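Local coordinates for protein acidocalcisomal pyrophosphatase (Trypanosoma cruzi, PDB 5CUV) that probably hydrolyses inorganic pyrophosphate to phosphate with the help of magnesium, as the soluble pyrophosphatase family does, at residues 404-407 against 408-412; 384-387 against 388-392. One frame throughout, in Å; residues are numbered along the deposited sequence.

Both contacts belong to the long helix 388-412: contact 2 opens it and contact 1 lies in its last turns, with centres about 29 Å apart and nearest atoms about 15 Å apart. Both lie at the surface, yet their settings differ. Contact 2 joins the helix to the short, weakly bonded strand about 386-387, which pairs with strand 310-323 of the central sheet, through an aspartate N-cap and a lysine laid over a phenylalanine ring. Contact 1 stays within the helix, where backbone bonds run along the turns and a lysine chain runs over a guanidinium face. A second subunit reaches contact 1, whereas no other chain of the assembly touches contact 2.

Contact 1 of 2, residues 404-407 against 408-412; sequences NLRK and INKKE
Arg406 and Lys410 pair i to i+4 on the last turns of the C-terminal helix 388-412, where the two chains run alongside each other. The lysine passes over one face of the guanidinium: Lys410 CE sits 3.2 Å above that plane, displaced toward its rim, with CD beside it. Lys410 reaches this place because its chain folds twice, at chi2 (-82°) and chi3 (-77°), laying CD and CE over the guanidinium. Two like charges end close together, Arg406 NH2 being 3.3 Å from Lys410 NZ. At the subunit interface, Arg406 NH2 and NH1 make weak hydrogen bonds to Met154 O and Ser156 OG of the second subunit.

One position back, Leu405 and Asn409 meet at a slant, the leucine CD1 methyl coming 4.0 Å from Asn409 CG. Both also pack on Met154 of the second subunit, while Leu405 touches Trp277 of its own chain. On the next line of the helix Asn404 and Ile408 run alongside each other; Ile408 CD1 comes nearest Asn404 OD1, at 3.9 Å, and the Asn404 side chain also touches Val283. The backbone beneath is helical, with Ile408 N bonded to Asn404 O at 3.3 Å in a nearly straight line (169°). A turn later, Lys411 N donates to Lys407 O over 2.8 Å, and Lys411 CE lies 4.1 Å from Lys407 CB.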
# COMPACT_ATOMS: atom_id res chain seq x y z
N ASN A 404 -12.56 -20.32 -32.69
CA ASN A 404 -12.82 -20.94 -33.96
C ASN A 404 -11.96 -22.19 -34.11
O ASN A 404 -12.27 -23.11 -34.85
CB ASN A 404 -12.66 -19.88 -35.06
CG ASN A 404 -11.82 -20.34 -36.21
OD1 ASN A 404 -12.31 -21.04 -37.12
ND2 ASN A 404 -10.52 -19.94 -36.21
N LEU A 405 -10.89 -22.25 -33.33
CA LEU A 405 -10.04 -23.43 -33.36
C LEU A 405 -10.83 -24.55 -32.72
O LEU A 405 -10.68 -25.72 -33.05
CB LEU A 405 -8.75 -23.17 -32.58
CG LEU A 405 -7.92 -24.42 -32.32
CD1 LEU A 405 -7.92 -25.30 -33.50
CD2 LEU A 405 -6.52 -24.04 -32.05
N ARG A 406 -11.69 -24.17 -31.79
CA ARG A 406 -12.52 -25.17 -31.13
C ARG A 406 -13.56 -25.66 -32.08
O ARG A 406 -13.65 -26.85 -32.26
CB ARG A 406 -13.20 -24.59 -29.92
CG ARG A 406 -12.22 -24.09 -28.95
CD ARG A 406 -12.65 -24.54 -27.63
NE ARG A 406 -12.14 -25.86 -27.34
CZ ARG A 406 -12.58 -26.57 -26.32
NH1 ARG A 406 -13.55 -26.06 -25.54
NH2 ARG A 406 -12.05 -27.76 -26.07
N LYS A 407 -14.30 -24.75 -32.69
CA LYS A 407 -15.38 -25.11 -33.62
C LYS A 407 -14.94 -26.17 -34.62
O LYS A 407 -15.52 -27.25 -34.67
CB LYS A 407 -15.85 -23.90 -34.43
CG LYS A 407 -16.63 -22.80 -33.69
CD LYS A 407 -16.89 -21.60 -34.62
CE LYS A 407 -17.35 -20.40 -33.84
NZ LYS A 407 -16.30 -20.04 -32.84
N ILE A 408 -13.93 -25.86 -35.42
CA ILE A 408 -13.42 -26.78 -36.44
C ILE A 408 -13.20 -28.20 -35.94
O ILE A 408 -13.70 -29.17 -36.52
CB ILE A 408 -12.08 -26.27 -37.02
CG1 ILE A 408 -12.33 -25.03 -37.88
CG2 ILE A 408 -11.40 -27.35 -37.82
CD1 ILE A 408 -11.08 -24.46 -38.53
N ASN A 409 -12.43 -28.34 -34.87
CA ASN A 409 -12.11 -29.64 -34.33
C ASN A 409 -13.28 -30.20 -33.50
O ASN A 409 -13.75 -31.30 -33.77
CB ASN A 409 -10.82 -29.53 -33.51
CG ASN A 409 -9.69 -28.81 -34.30
OD1 ASN A 409 -9.95 -27.82 -34.99
ND2 ASN A 409 -8.45 -29.30 -34.19
N LYS A 410 -13.75 -29.41 -32.54
CA LYS A 410 -14.85 -29.80 -31.66
C LYS A 410 -16.11 -30.24 -32.40
O LYS A 410 -16.92 -30.99 -31.84
CB LYS A 410 -15.22 -28.67 -30.68
CG LYS A 410 -14.04 -28.18 -29.76
CD LYS A 410 -13.82 -29.06 -28.52
CE LYS A 410 -14.86 -28.81 -27.42
NZ LYS A 410 -14.69 -29.76 -26.27
N LYS A 411 -16.28 -29.79 -33.64
CA LYS A 411 -17.46 -30.18 -34.42
C LYS A 411 -17.18 -31.27 -35.45
O LYS A 411 -17.87 -32.30 -35.44
CB LYS A 411 -18.11 -28.97 -35.11
CG LYS A 411 -18.77 -27.97 -34.15
CD LYS A 411 -19.65 -26.97 -34.90
CE LYS A 411 -18.86 -26.21 -35.96
NZ LYS A 411 -19.69 -25.21 -36.68
N GLU A 412 -16.18 -31.07 -36.32
CA GLU A 412 -15.83 -32.06 -37.36
C GLU A 412 -15.66 -33.50 -36.80
O GLU A 412 -16.43 -34.41 -37.17
CB GLU A 412 -14.56 -31.64 -38.14
CG GLU A 412 -13.20 -32.01 -37.53
CD GLU A 412 -12.03 -31.49 -38.37
OE1 GLU A 412 -10.85 -31.78 -38.04
OE2 GLU A 412 -12.29 -30.79 -39.37

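Contact 2 of 2, residues 384-387 against 388-392; sequences EFKD and KSFAM
Asp387 OD1 accepts the backbone hydrogen of Phe390 N over 3.2 Å, in a bond that is almost straight (175°) and meets the oxygen nearly along its C-O axis. This is an N-cap: Asp387 sits immediately before helix 388-412 and its carboxylate takes up an N-H of the first turn. Ser389 N lies equally near, 3.2 Å from Asp387 OD1. The aspartate can turn back over the helix start because a chi1 of 55° tucks CG over the backbone, on the side of both N and C. A negative carboxylate here would probably also be favoured by the positive end of the helix dipole. The main chain of the same residue starts the helical bonding, Ala391 N donating to Asp387 O at 3.2 Å in the carbonyl plane.

Beside the cap, Lys386 lies across Phe390, meeting it over one ring face. Two bends in the lysine chain, at chi2 and chi3, curl it over the ring. Its CB comes to 3.4 Å from Phe390 CD2 at one side, and CG follows over the same region. The weakly bonded strand about 386-387 pairs with strand 310-323 of the central sheet, so this packing ties the helix start to the barrel-like core; Ile318 touches both side chains, and Phe381 meets the Phe390 ring edge-to-face. Lys388 N also donates to Asp346 OD1, and its NZ to Lys345 O, with the Lys388 side chain about 6 Å from the bound malate. Lys386 NZ makes a cation-pi contact 4.9 Å from the Phe390 ring centroid. Nearer still, Lys386 CE forms a CH-pi contact, 3.7 Å above the centre of that ring.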
# COMPACT_ATOMS: atom_id res chain seq x y z
N GLU A 384 7.61 0.12 -29.55
CA GLU A 384 6.94 0.88 -28.51
C GLU A 384 5.88 0.01 -27.89
O GLU A 384 5.35 -0.91 -28.53
CB GLU A 384 6.35 2.17 -29.07
CG GLU A 384 5.11 2.05 -29.94
CD GLU A 384 5.04 3.12 -31.11
OE1 GLU A 384 5.81 4.15 -31.07
OE2 GLU A 384 4.21 2.91 -32.06
N PHE A 385 5.58 0.28 -26.62
CA PHE A 385 4.59 -0.52 -25.88
C PHE A 385 3.22 0.02 -26.16
O PHE A 385 2.95 1.13 -25.78
CB PHE A 385 4.86 -0.42 -24.39
CG PHE A 385 5.94 -1.31 -23.91
CD1 PHE A 385 5.66 -2.60 -23.56
CD2 PHE A 385 7.24 -0.83 -23.79
CE1 PHE A 385 6.70 -3.44 -23.07
CE2 PHE A 385 8.30 -1.64 -23.31
CZ PHE A 385 8.04 -2.95 -22.95
N LYS A 386 2.36 -0.73 -26.82
CA LYS A 386 1.05 -0.20 -27.11
C LYS A 386 0.22 -0.17 -25.84
O LYS A 386 0.46 -0.93 -24.96
CB LYS A 386 0.37 -1.05 -28.19
CG LYS A 386 1.22 -1.25 -29.48
CD LYS A 386 1.36 0.04 -30.28
CE LYS A 386 0.06 0.34 -31.03
NZ LYS A 386 0.11 1.63 -31.81
N ASP A 387 -0.76 0.71 -25.76
CA ASP A 387 -1.64 0.84 -24.57
C ASP A 387 -2.71 -0.24 -24.43
O ASP A 387 -2.92 -0.99 -25.34
CB ASP A 387 -2.37 2.15 -24.62
CG ASP A 387 -3.11 2.29 -25.90
OD1 ASP A 387 -4.05 1.50 -26.13
OD2 ASP A 387 -2.69 3.16 -26.70
N LYS A 388 -3.42 -0.25 -23.29
CA LYS A 388 -4.41 -1.28 -23.01
C LYS A 388 -5.56 -1.52 -23.99
O LYS A 388 -5.99 -2.68 -24.17
CB LYS A 388 -4.96 -1.12 -21.60
CG LYS A 388 -5.99 -0.09 -21.46
CD LYS A 388 -6.29 0.14 -19.97
CE LYS A 388 -7.10 1.41 -19.69
NZ LYS A 388 -7.50 1.43 -18.25
N SER A 389 -6.08 -0.48 -24.62
CA SER A 389 -7.15 -0.70 -25.55
C SER A 389 -6.60 -1.52 -26.68
O SER A 389 -7.20 -2.52 -27.08
CB SER A 389 -7.73 0.61 -26.05
OG SER A 389 -8.31 1.31 -24.94
N PHE A 390 -5.43 -1.16 -27.15
CA PHE A 390 -4.81 -1.93 -28.22
C PHE A 390 -4.57 -3.40 -27.82
O PHE A 390 -4.76 -4.33 -28.62
CB PHE A 390 -3.48 -1.29 -28.63
CG PHE A 390 -2.86 -1.94 -29.84
CD1 PHE A 390 -3.17 -1.50 -31.13
CD2 PHE A 390 -1.98 -3.01 -29.70
CE1 PHE A 390 -2.62 -2.11 -32.26
CE2 PHE A 390 -1.42 -3.62 -30.83
CZ PHE A 390 -1.74 -3.17 -32.11
N ALA A 391 -4.16 -3.62 -26.58
CA ALA A 391 -3.87 -4.97 -26.10
C ALA A 391 -5.10 -5.88 -25.99
O ALA A 391 -5.14 -7.02 -26.49
CB ALA A 391 -3.13 -4.88 -24.75
N MSE A 392 -6.11 -5.40 -25.43
CA MSE A 392 -7.31 -6.02 -25.25
C MSE A 392 -7.98 -6.40 -26.49
O MSE A 392 -8.63 -7.32 -26.48
CB MSE A 392 -8.07 -5.05 -24.42
CG MSE A 392 -7.72 -4.81 -22.96
SE MSE A 392 -8.86 -4.06 -21.64
CE MSE A 392 -8.67 -2.35 -21.52